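Local structure of putative chromatin binding protein (Chaetomium thermophilum, 6QP0) at residues 225-233 against 243-251; 15-26 against 125-133. The protein binds ATP and acts as a tRNA-dependent P-loop ATPase, Kti12, that is essential for tRNA modification by Elongator. All coordinates share one frame; numbering follows the deposited sequence.

Contact 1. Residues 225-233 against 243-251; sequences DSPLFLLAW and VFDKIWDAI. With ADP (adenosine-5'-diphosphate), chain B.
At one border of the parallel sheet of this P-loop domain, Phe229 and Leu231 of edge strand 228-231 pack on helix 243-250, which runs back almost antiparallel to the strand, at 160° with 9.3 Å between the axes. Ile247 lays CG1 over the centre of the Phe229 ring in a CH-pi contact, 3.9 Å from the centroid and 12° off the normal. Around the same ring, the aliphatic root of Lys246 brings CB to 3.7 Å from Phe229 CE1, while the rest of the chain departs from the ring. Val243 reaches both Phe229 and Leu231. With CG1 anti to the backbone N (chi1 177°), that methyl lies 3.6 Å from Phe229 CB, and CG2 is left to meet Leu231 CD2 at 3.4 Å. The other methyl of Leu231, CD1, crosses the Phe244 side chain at about a right angle, 3.6 Å from CE1. Farther along the helix, Ala250 CB closes on Pro227 CG at 4.3 Å.

Just beyond the strand, Trp233 lies against the adenine of ADP, whose C5 sits 3.4 Å above the indole plane, over its centre; the indole NE1 is hydrogen-bonded to Ser13 O. ADP N6 gives Trp233 O a weak bond. With no hydrogen bond between strand and helix, they are held by van der Waals and CH-pi contact, which depends on close fit and not on directional bonds.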
loop_
_atom_site.group_PDB
_atom_site.type_symbol
_atom_site.label_atom_id
_atom_site.label_comp_id
_atom_site.label_asym_id
_atom_site.label_seq_id
_atom_site.Cartn_x
_atom_site.Cartn_y
_atom_site.Cartn_z
ATOM N N ASP A 225 -9.470 -5.730 7.707
ATOM C CA ASP A 225 -8.695 -4.517 7.933
ATOM C C ASP A 225 -7.855 -4.589 9.200
ATOM O O ASP A 225 -7.111 -3.646 9.488
ATOM C CB ASP A 225 -9.617 -3.296 7.995
ATOM C CG ASP A 225 -10.073 -2.841 6.623
ATOM O OD1 ASP A 225 -9.446 -3.241 5.619
ATOM O OD2 ASP A 225 -11.054 -2.071 6.548
ATOM N N SER A 226 -7.955 -5.679 9.962
ATOM C CA SER A 226 -7.139 -5.872 11.147
ATOM C C SER A 226 -6.162 -7.021 10.927
ATOM O O SER A 226 -6.429 -7.923 10.126
ATOM C CB SER A 226 -7.998 -6.183 12.379
ATOM O OG SER A 226 -8.453 -7.524 12.348
ATOM N N PRO A 227 -5.017 -7.030 11.626
ATOM C CA PRO A 227 -4.560 -5.981 12.553
ATOM C C PRO A 227 -4.151 -4.697 11.832
ATOM O O PRO A 227 -3.387 -4.747 10.871
ATOM C CB PRO A 227 -3.358 -6.626 13.254
ATOM C CG PRO A 227 -2.908 -7.712 12.338
ATOM C CD PRO A 227 -4.139 -8.214 11.648
ATOM N N LEU A 228 -4.669 -3.561 12.294
ATOM C CA LEU A 228 -4.412 -2.273 11.667
ATOM C C LEU A 228 -3.260 -1.566 12.368
ATOM O O LEU A 228 -3.138 -1.619 13.594
ATOM C CB LEU A 228 -5.660 -1.388 11.703
ATOM C CG LEU A 228 -5.498 0.017 11.118
ATOM C CD1 LEU A 228 -5.060 -0.047 9.661
ATOM C CD2 LEU A 228 -6.786 0.817 11.253
ATOM N N PHE A 229 -2.418 -0.905 11.578
ATOM C CA PHE A 229 -1.327 -0.092 12.094
ATOM C C PHE A 229 -1.288 1.212 11.314
ATOM O O PHE A 229 -1.598 1.247 10.120
ATOM C CB PHE A 229 0.023 -0.809 11.982
ATOM C CG PHE A 229 0.025 -2.190 12.572
ATOM C CD1 PHE A 229 0.383 -2.393 13.893
ATOM C CD2 PHE A 229 -0.327 -3.286 11.801
ATOM C CE1 PHE A 229 0.389 -3.663 14.437
ATOM C CE2 PHE A 229 -0.326 -4.557 12.340
ATOM C CZ PHE A 229 0.032 -4.746 13.659
ATOM N N LEU A 230 -0.910 2.288 12.000
ATOM C CA LEU A 230 -0.879 3.614 11.402
ATOM C C LEU A 230 0.453 4.287 11.695
ATOM O O LEU A 230 1.096 4.016 12.713
ATOM C CB LEU A 230 -2.031 4.487 11.923
ATOM C CG LEU A 230 -3.447 3.965 11.668
ATOM C CD1 LEU A 230 -3.868 2.957 12.726
ATOM C CD2 LEU A 230 -4.439 5.119 11.600
ATOM N N LEU A 231 0.863 5.170 10.784
ATOM C CA LEU A 231 2.112 5.922 10.924
ATOM C C LEU A 231 1.871 7.331 10.390
ATOM O O LEU A 231 1.805 7.536 9.174
ATOM C CB LEU A 231 3.260 5.250 10.181
ATOM C CG LEU A 231 3.776 3.910 10.703
ATOM C CD1 LEU A 231 4.849 3.364 9.766
ATOM C CD2 LEU A 231 4.318 4.053 12.110
ATOM N N ALA A 232 1.738 8.293 11.295
ATOM C CA ALA A 232 1.699 9.690 10.899
ATOM C C ALA A 232 3.103 10.157 10.530
ATOM O O ALA A 232 4.109 9.566 10.934
ATOM C CB ALA A 232 1.129 10.557 12.020
ATOM N N TRP A 233 3.168 11.232 9.744
ATOM C CA TRP A 233 4.464 11.780 9.361
ATOM C C TRP A 233 5.288 12.144 10.593
ATOM O O TRP A 233 6.474 11.807 10.685
ATOM C CB TRP A 233 4.276 13.004 8.465
ATOM C CG TRP A 233 3.912 12.677 7.050
ATOM C CD1 TRP A 233 3.498 11.469 6.561
ATOM C CD2 TRP A 233 3.936 13.574 5.933
ATOM N NE1 TRP A 233 3.260 11.563 5.211
ATOM C CE2 TRP A 233 3.522 12.844 4.801
ATOM C CE3 TRP A 233 4.266 14.925 5.781
ATOM C CZ2 TRP A 233 3.430 13.419 3.536
ATOM C CZ3 TRP A 233 4.174 15.493 4.524
ATOM C CH2 TRP A 233 3.759 14.741 3.418
ATOM N N VAL A 243 5.897 0.474 15.898
ATOM C CA VAL A 243 4.873 -0.123 15.047
ATOM C C VAL A 243 5.445 -1.319 14.286
ATOM O O VAL A 243 4.824 -2.384 14.213
ATOM C CB VAL A 243 4.296 0.916 14.071
ATOM C CG1 VAL A 243 3.287 0.247 13.135
ATOM C CG2 VAL A 243 3.667 2.077 14.816
ATOM N N PHE A 244 6.624 -1.140 13.683
ATOM C CA PHE A 244 7.206 -2.202 12.867
ATOM C C PHE A 244 7.382 -3.487 13.673
ATOM O O PHE A 244 7.211 -4.591 13.138
ATOM C CB PHE A 244 8.550 -1.754 12.290
ATOM C CG PHE A 244 8.443 -0.692 11.227
ATOM C CD1 PHE A 244 7.224 -0.369 10.653
ATOM C CD2 PHE A 244 9.574 -0.022 10.797
ATOM C CE1 PHE A 244 7.138 0.602 9.676
ATOM C CE2 PHE A 244 9.492 0.949 9.823
ATOM C CZ PHE A 244 8.274 1.261 9.261
ATOM N N ASP A 245 7.734 -3.367 14.959
ATOM C CA ASP A 245 7.904 -4.548 15.800
ATOM C C ASP A 245 6.578 -5.280 15.996
ATOM O O ASP A 245 6.537 -6.516 15.984
ATOM C CB ASP A 245 8.503 -4.151 17.152
ATOM C CG ASP A 245 10.012 -3.938 17.092
ATOM O OD1 ASP A 245 10.756 -4.935 16.971
ATOM O OD2 ASP A 245 10.454 -2.772 17.158
ATOM N N LYS A 246 5.485 -4.536 16.188
ATOM C CA LYS A 246 4.177 -5.168 16.317
ATOM C C LYS A 246 3.750 -5.803 14.997
ATOM O O LYS A 246 3.108 -6.861 14.992
ATOM C CB LYS A 246 3.145 -4.145 16.794
ATOM C CG LYS A 246 3.352 -3.660 18.230
ATOM C CD LYS A 246 2.805 -2.251 18.409
ATOM C CE LYS A 246 2.800 -1.799 19.865
ATOM N NZ LYS A 246 3.994 -2.230 20.650
ATOM N N ILE A 247 4.105 -5.181 13.867
ATOM C CA ILE A 247 3.888 -5.827 12.575
ATOM C C ILE A 247 4.641 -7.151 12.522
ATOM O O ILE A 247 4.108 -8.170 12.069
ATOM C CB ILE A 247 4.309 -4.904 11.415
ATOM C CG1 ILE A 247 3.461 -3.629 11.380
ATOM C CG2 ILE A 247 4.201 -5.661 10.088
ATOM C CD1 ILE A 247 3.968 -2.577 10.403
ATOM N N TRP A 248 5.891 -7.159 12.992
ATOM C CA TRP A 248 6.686 -8.380 12.948
ATOM C C TRP A 248 6.072 -9.464 13.824
ATOM O O TRP A 248 5.912 -10.612 13.394
ATOM C CB TRP A 248 8.121 -8.093 13.383
ATOM C CG TRP A 248 8.991 -9.302 13.322
ATOM C CD1 TRP A 248 9.249 -10.181 14.332
ATOM C CD2 TRP A 248 9.715 -9.777 12.181
ATOM N NE1 TRP A 248 10.093 -11.171 13.893
ATOM C CE2 TRP A 248 10.394 -10.947 12.576
ATOM C CE3 TRP A 248 9.858 -9.326 10.866
ATOM C CZ2 TRP A 248 11.204 -11.670 11.703
ATOM C CZ3 TRP A 248 10.662 -10.043 10.001
ATOM C CH2 TRP A 248 11.325 -11.203 10.423
ATOM N N ASP A 249 5.731 -9.120 15.069
ATOM C CA ASP A 249 5.107 -10.092 15.958
ATOM C C ASP A 249 3.796 -10.610 15.384
ATOM O O ASP A 249 3.439 -11.774 15.601
ATOM C CB ASP A 249 4.871 -9.468 17.335
ATOM C CG ASP A 249 6.164 -9.143 18.056
ATOM O OD1 ASP A 249 7.165 -9.856 17.834
ATOM O OD2 ASP A 249 6.181 -8.174 18.845
ATOM N N ALA A 250 3.071 -9.768 14.643
ATOM C CA ALA A 250 1.803 -10.192 14.063
ATOM C C ALA A 250 2.008 -11.248 12.985
ATOM O O ALA A 250 1.253 -12.225 12.915
ATOM C CB ALA A 250 1.061 -8.983 13.492
ATOM N N ILE A 251 3.022 -11.076 12.135
ATOM C CA ILE A 251 3.238 -11.992 11.019
ATOM C C ILE A 251 4.223 -13.084 11.417
ATOM O O ILE A 251 5.012 -13.559 10.595
ATOM C CB ILE A 251 3.722 -11.245 9.760
ATOM C CG1 ILE A 251 5.020 -10.480 10.036
ATOM C CG2 ILE A 251 2.631 -10.311 9.252
ATOM C CD1 ILE A 251 5.328 -9.409 8.999
HETATM P PB ADP B . 3.186 8.288 -2.051
HETATM O O1B ADP B . 4.111 7.418 -2.874
HETATM O O2B ADP B . 2.169 8.938 -2.946
HETATM O O3B ADP B . 2.470 7.448 -1.021
HETATM P PA ADP B . 5.674 9.446 -1.016
HETATM O O1A ADP B . 6.407 9.357 -2.333
HETATM O O2A ADP B . 6.025 8.261 -0.144
HETATM O O3A ADP B . 4.047 9.485 -1.296
HETATM O "O5'" ADP B . 6.089 10.865 -0.259
HETATM C "C5'" ADP B . 5.552 12.066 -0.777
HETATM C "C4'" ADP B . 6.351 13.154 -0.430
HETATM O "O4'" ADP B . 6.102 13.546 1.006
HETATM C "C3'" ADP B . 7.907 12.777 -0.514
HETATM O "O3'" ADP B . 8.697 13.957 -1.000
HETATM C "C2'" ADP B . 8.238 12.486 0.644
HETATM O "O2'" ADP B . 9.626 12.942 0.892
HETATM C "C1'" ADP B . 7.192 13.272 1.668
HETATM N N9 ADP B . 6.874 12.407 2.752
HETATM C C8 ADP B . 6.244 11.235 2.818
HETATM N N7 ADP B . 6.232 10.868 4.104
HETATM C C5 ADP B . 6.856 11.822 4.815
HETATM C C6 ADP B . 7.119 11.942 6.163
HETATM N N6 ADP B . 7.023 11.400 7.514
HETATM N N1 ADP B . 7.764 12.998 6.626
HETATM C C2 ADP B . 8.170 13.970 5.775
HETATM N N3 ADP B . 7.917 13.860 4.449
HETATM C C4 ADP B . 7.259 12.783 3.978
#

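Contact 2. Residues 15-26 against 125-133. With MG (magnesium ion), chain D; ADP (adenosine-5'-diphosphate), chain B; AF3 (aluminum fluoride), chain C.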
loop_
_atom_site.group_PDB
_atom_site.type_symbol
_atom_site.label_atom_id
_atom_site.label_comp_id
_atom_site.label_asym_id
_atom_site.label_seq_id
_atom_site.Cartn_x
_atom_site.Cartn_y
_atom_site.Cartn_z
ATOM N N LYS A 15 3.098 6.676 1.429
ATOM C CA LYS A 15 3.134 5.219 1.367
ATOM C C LYS A 15 4.522 4.723 0.982
ATOM O O LYS A 15 5.130 3.913 1.693
ATOM C CB LYS A 15 2.087 4.713 0.372
ATOM C CG LYS A 15 0.648 4.949 0.802
ATOM C CD LYS A 15 -0.336 4.488 -0.267
ATOM C CE LYS A 15 -0.848 5.652 -1.103
ATOM N NZ LYS A 15 0.251 6.433 -1.735
ATOM N N THR A 16 5.041 5.199 -0.154
ATOM C CA THR A 16 6.336 4.726 -0.631
ATOM C C THR A 16 7.432 5.017 0.387
ATOM O O THR A 16 8.313 4.181 0.621
ATOM C CB THR A 16 6.671 5.374 -1.976
ATOM O OG1 THR A 16 5.577 5.198 -2.885
ATOM C CG2 THR A 16 7.923 4.750 -2.572
ATOM N N THR A 17 7.389 6.195 1.011
ATOM C CA THR A 17 8.415 6.559 1.981
ATOM C C THR A 17 8.398 5.612 3.174
ATOM O O THR A 17 9.444 5.103 3.593
ATOM C CB THR A 17 8.208 8.006 2.429
ATOM O OG1 THR A 17 7.900 8.815 1.285
ATOM C CG2 THR A 17 9.462 8.544 3.101
ATOM N N ARG A 18 7.212 5.356 3.732
ATOM C CA ARG A 18 7.107 4.415 4.843
ATOM C C ARG A 18 7.384 2.984 4.398
ATOM O O ARG A 18 7.960 2.201 5.162
ATOM C CB ARG A 18 5.721 4.509 5.480
ATOM C CG ARG A 18 5.671 5.314 6.777
ATOM C CD ARG A 18 6.080 6.766 6.575
ATOM N NE ARG A 18 5.693 7.598 7.712
ATOM C CZ ARG A 18 6.375 7.687 8.851
ATOM N NH1 ARG A 18 7.491 6.991 9.024
ATOM N NH2 ARG A 18 5.936 8.472 9.824
ATOM N N ALA A 19 6.985 2.621 3.175
ATOM C CA ALA A 19 7.216 1.262 2.696
ATOM C C ALA A 19 8.706 0.956 2.599
ATOM O O ALA A 19 9.144 -0.152 2.930
ATOM C CB ALA A 19 6.538 1.060 1.341
ATOM N N ARG A 20 9.502 1.924 2.139
ATOM C CA ARG A 20 10.949 1.739 2.109
ATOM C C ARG A 20 11.489 1.483 3.509
ATOM O O ARG A 20 12.254 0.537 3.730
ATOM C CB ARG A 20 11.619 2.964 1.489
ATOM C CG ARG A 20 11.340 3.141 0.006
ATOM C CD ARG A 20 11.679 4.549 -0.455
ATOM N NE ARG A 20 11.460 4.727 -1.887
ATOM C CZ ARG A 20 11.401 5.908 -2.496
ATOM N NH1 ARG A 20 11.536 7.027 -1.798
ATOM N NH2 ARG A 20 11.200 5.969 -3.805
ATOM N N GLN A 21 11.098 2.325 4.471
ATOM C CA GLN A 21 11.528 2.136 5.852
ATOM C C GLN A 21 11.155 0.749 6.358
ATOM O O GLN A 21 11.972 0.071 6.997
ATOM C CB GLN A 21 10.902 3.214 6.739
ATOM C CG GLN A 21 11.239 4.638 6.322
ATOM C CD GLN A 21 10.493 5.680 7.136
ATOM O OE1 GLN A 21 9.974 5.389 8.215
ATOM N NE2 GLN A 21 10.432 6.901 6.618
ATOM N N LEU A 22 9.927 0.310 6.083
ATOM C CA LEU A 22 9.510 -1.025 6.495
ATOM C C LEU A 22 10.402 -2.091 5.876
ATOM O O LEU A 22 10.813 -3.039 6.557
ATOM C CB LEU A 22 8.051 -1.256 6.107
ATOM C CG LEU A 22 7.421 -2.562 6.591
ATOM C CD1 LEU A 22 7.275 -2.570 8.101
ATOM C CD2 LEU A 22 6.073 -2.780 5.920
ATOM N N TYR A 23 10.711 -1.958 4.583
ATOM C CA TYR A 23 11.599 -2.908 3.922
ATOM C C TYR A 23 12.947 -2.968 4.627
ATOM O O TYR A 23 13.406 -4.046 5.026
ATOM C CB TYR A 23 11.776 -2.518 2.452
ATOM C CG TYR A 23 12.617 -3.481 1.639
ATOM C CD1 TYR A 23 14.005 -3.468 1.721
ATOM C CD2 TYR A 23 12.021 -4.391 0.774
ATOM C CE1 TYR A 23 14.773 -4.343 0.976
ATOM C CE2 TYR A 23 12.782 -5.267 0.024
ATOM C CZ TYR A 23 14.155 -5.239 0.126
ATOM O OH TYR A 23 14.910 -6.114 -0.620
ATOM N N ALA A 24 13.600 -1.814 4.789
ATOM C CA ALA A 24 14.884 -1.776 5.480
ATOM C C ALA A 24 14.783 -2.401 6.863
ATOM O O ALA A 24 15.653 -3.179 7.270
ATOM C CB ALA A 24 15.386 -0.335 5.578
ATOM N N TYR A 25 13.720 -2.076 7.605
ATOM C CA TYR A 25 13.511 -2.698 8.907
ATOM C C TYR A 25 13.400 -4.211 8.773
ATOM O O TYR A 25 14.098 -4.962 9.462
ATOM C CB TYR A 25 12.255 -2.126 9.568
ATOM C CG TYR A 25 11.832 -2.880 10.808
ATOM C CD1 TYR A 25 11.004 -3.993 10.721
ATOM C CD2 TYR A 25 12.262 -2.482 12.066
ATOM C CE1 TYR A 25 10.619 -4.687 11.850
ATOM C CE2 TYR A 25 11.881 -3.170 13.198
ATOM C CZ TYR A 25 11.060 -4.270 13.085
ATOM O OH TYR A 25 10.676 -4.959 14.212
ATOM N N LEU A 26 12.515 -4.680 7.893
ATOM C CA LEU A 26 12.347 -6.116 7.713
ATOM C C LEU A 26 13.610 -6.778 7.184
ATOM O O LEU A 26 13.794 -7.983 7.385
ATOM C CB LEU A 26 11.174 -6.385 6.774
ATOM C CG LEU A 26 9.810 -5.989 7.341
ATOM C CD1 LEU A 26 8.753 -6.016 6.252
ATOM C CD2 LEU A 26 9.415 -6.905 8.490
ATOM N N ASP A 125 7.379 -15.933 2.816
ATOM C CA ASP A 125 7.638 -14.778 1.961
ATOM C C ASP A 125 6.847 -13.588 2.484
ATOM O O ASP A 125 5.612 -13.592 2.449
ATOM C CB ASP A 125 7.268 -15.082 0.509
ATOM C CG ASP A 125 8.156 -16.141 -0.103
ATOM O OD1 ASP A 125 7.974 -17.332 0.223
ATOM O OD2 ASP A 125 9.041 -15.778 -0.903
ATOM N N ILE A 126 7.558 -12.573 2.958
ATOM C CA ILE A 126 6.937 -11.343 3.435
ATOM C C ILE A 126 6.798 -10.392 2.256
ATOM O O ILE A 126 7.780 -10.098 1.564
ATOM C CB ILE A 126 7.763 -10.712 4.566
ATOM C CG1 ILE A 126 7.905 -11.699 5.728
ATOM C CG2 ILE A 126 7.110 -9.419 5.040
ATOM C CD1 ILE A 126 8.898 -11.271 6.782
ATOM N N VAL A 127 5.578 -9.913 2.027
ATOM C CA VAL A 127 5.253 -9.095 0.864
ATOM C C VAL A 127 4.725 -7.750 1.343
ATOM O O VAL A 127 3.779 -7.694 2.137
ATOM C CB VAL A 127 4.220 -9.792 -0.041
ATOM C CG1 VAL A 127 3.786 -8.871 -1.172
ATOM C CG2 VAL A 127 4.789 -11.090 -0.594
ATOM N N ILE A 128 5.337 -6.675 0.854
ATOM C CA ILE A 128 4.892 -5.313 1.123
ATOM C C ILE A 128 4.187 -4.795 -0.122
ATOM O O ILE A 128 4.813 -4.646 -1.179
ATOM C CB ILE A 128 6.069 -4.397 1.494
ATOM C CG1 ILE A 128 6.798 -4.921 2.731
ATOM C CG2 ILE A 128 5.575 -2.977 1.717
ATOM C CD1 ILE A 128 8.135 -4.248 2.974
ATOM N N LEU A 129 2.895 -4.502 -0.002
ATOM C CA LEU A 129 2.099 -3.990 -1.115
ATOM C C LEU A 129 1.935 -2.485 -0.919
ATOM O O LEU A 129 1.091 -2.035 -0.140
ATOM C CB LEU A 129 0.753 -4.702 -1.197
ATOM C CG LEU A 129 -0.089 -4.403 -2.437
ATOM C CD1 LEU A 129 0.627 -4.861 -3.695
ATOM C CD2 LEU A 129 -1.460 -5.055 -2.338
ATOM N N ASP A 130 2.754 -1.711 -1.629
ATOM C CA ASP A 130 2.728 -0.250 -1.562
ATOM C C ASP A 130 1.797 0.256 -2.656
ATOM O O ASP A 130 2.195 0.449 -3.806
ATOM C CB ASP A 130 4.139 0.310 -1.706
ATOM C CG ASP A 130 4.163 1.816 -1.924
ATOM O OD1 ASP A 130 3.112 2.473 -1.787
ATOM O OD2 ASP A 130 5.250 2.342 -2.242
ATOM N N SER A 131 0.538 0.478 -2.290
ATOM C CA SER A 131 -0.439 1.030 -3.214
ATOM C C SER A 131 -1.553 1.676 -2.406
ATOM O O SER A 131 -1.697 1.425 -1.206
ATOM C CB SER A 131 -1.003 -0.042 -4.151
ATOM O OG SER A 131 -1.945 0.517 -5.049
ATOM N N LEU A 132 -2.340 2.517 -3.082
ATOM C CA LEU A 132 -3.456 3.185 -2.422
ATOM C C LEU A 132 -4.291 2.191 -1.621
ATOM O O LEU A 132 -4.620 2.436 -0.456
ATOM C CB LEU A 132 -4.317 3.908 -3.459
ATOM C CG LEU A 132 -3.650 5.092 -4.166
ATOM C CD1 LEU A 132 -4.424 5.482 -5.417
ATOM C CD2 LEU A 132 -3.530 6.289 -3.229
ATOM N N ASN A 133 -4.626 1.052 -2.229
ATOM C CA ASN A 133 -5.366 -0.017 -1.559
ATOM C C ASN A 133 -6.499 0.556 -0.712
ATOM O O ASN A 133 -6.676 0.219 0.460
ATOM C CB ASN A 133 -4.424 -0.873 -0.710
ATOM C CG ASN A 133 -3.367 -1.581 -1.544
ATOM O OD1 ASN A 133 -3.616 -1.962 -2.688
ATOM N ND2 ASN A 133 -2.181 -1.762 -0.971
HETATM MG MG MG D . 3.657 4.804 -3.366
HETATM P PB ADP B . 3.186 8.288 -2.051
HETATM O O1B ADP B . 4.111 7.418 -2.874
HETATM O O2B ADP B . 2.169 8.938 -2.946
HETATM O O3B ADP B . 2.470 7.448 -1.021
HETATM P PA ADP B . 5.674 9.446 -1.016
HETATM O O1A ADP B . 6.407 9.357 -2.333
HETATM O O2A ADP B . 6.025 8.261 -0.144
HETATM O O3A ADP B . 4.047 9.485 -1.296
HETATM O "O5'" ADP B . 6.089 10.865 -0.259
HETATM C "C5'" ADP B . 5.552 12.066 -0.777
HETATM C "C4'" ADP B . 6.351 13.154 -0.430
HETATM O "O4'" ADP B . 6.102 13.546 1.006
HETATM C "C3'" ADP B . 7.907 12.777 -0.514
HETATM O "O3'" ADP B . 8.697 13.957 -1.000
HETATM C "C2'" ADP B . 8.238 12.486 0.644
HETATM O "O2'" ADP B . 9.626 12.942 0.892
HETATM C "C1'" ADP B . 7.192 13.272 1.668
HETATM N N9 ADP B . 6.874 12.407 2.752
HETATM C C8 ADP B . 6.244 11.235 2.818
HETATM N N7 ADP B . 6.232 10.868 4.104
HETATM C C5 ADP B . 6.856 11.822 4.815
HETATM C C6 ADP B . 7.119 11.942 6.163
HETATM N N6 ADP B . 7.023 11.400 7.514
HETATM N N1 ADP B . 7.764 12.998 6.626
HETATM C C2 ADP B . 8.170 13.970 5.775
HETATM N N3 ADP B . 7.917 13.860 4.449
HETATM C C4 ADP B . 7.259 12.783 3.978
HETATM AL AL AF3 C . 2.227 7.828 -4.839
HETATM F F1 AF3 C . 3.002 6.333 -4.538
HETATM F F2 AF3 C . 3.140 9.154 -5.410
HETATM F F3 AF3 C . 0.702 8.135 -4.136
HETATM O O HOH W 1 4.780 4.775 -5.384
#
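Asp130 CG turns anti to its backbone N (chi1 168°) and Thr16 holds OG1 anti to the carbonyl carbon (chi1 -52°), which brings carboxylate and hydroxyl together at the magnesium ion. This is the Walker A helix of a P-loop NTPase set against the neighbouring strand 125-130, with Asp130 placed as a Walker B aspartate would be. Thr16 OG1 binds magnesium at 2.0 Å and lies 2.9 Å from Asp130 OD2; OD2 is hydrogen-bonded to Tyr75 OH. Asp130 OD1 stays 2.9 Å from the ion, longer than a usual direct magnesium-oxygen bond.

Bends at chi3 (-100°) and chi4 curve the Lys15 chain about O3B of the beta-phosphate, so that NZ donates to ADP O3B at 2.5 Å and to F3 of the aluminium fluoride at 3.0 Å. The aluminium is bound by ADP O2B, as expected of a mimic of the phosphate in transfer. Leu132 backs this chain, its CD2 3.5 Å from Lys15 CE. Replacing Lys15 by an alanine would probably leave O3B and F3 without the cation that bridges them and open a gap beside Leu132. Thr17 N adds a backbone bond to the alpha-phosphate oxygen O2A.

Farther from the nucleotide, the side of the helix that faces the strand is apolar. Ile128 reaches between Leu22 and Leu26, and its CD1 meets Leu26 CD1 tip to tip at 3.8 Å. Back at the metal, a water bound to the magnesium ion donates to F1 of the aluminium fluoride across 2.5 Å.

How the contacts relate
Contact 2 is the buried heart of the fold, joining the P-loop helix to an inner strand, whereas contact 1 is only partly buried and sits at the outer strand. Both pack a helix on the same parallel sheet, and the two helices touch: Phe244 lies on Leu22, Trp248 lies on Leu26, and Asp245 OD1 is hydrogen-bonded to Tyr25 OH. Their chemistry follows their place. Residues 15-26 and 125-133 combine apolar packing with metal and phosphate binding; residues 225-233 and 243-251 meet mainly through hydrocarbon, with no hydrogen bond between them. Both reach ADP: contact 2 mostly at the phosphates, with Arg18 near the adenine that Trp233 of contact 1 covers.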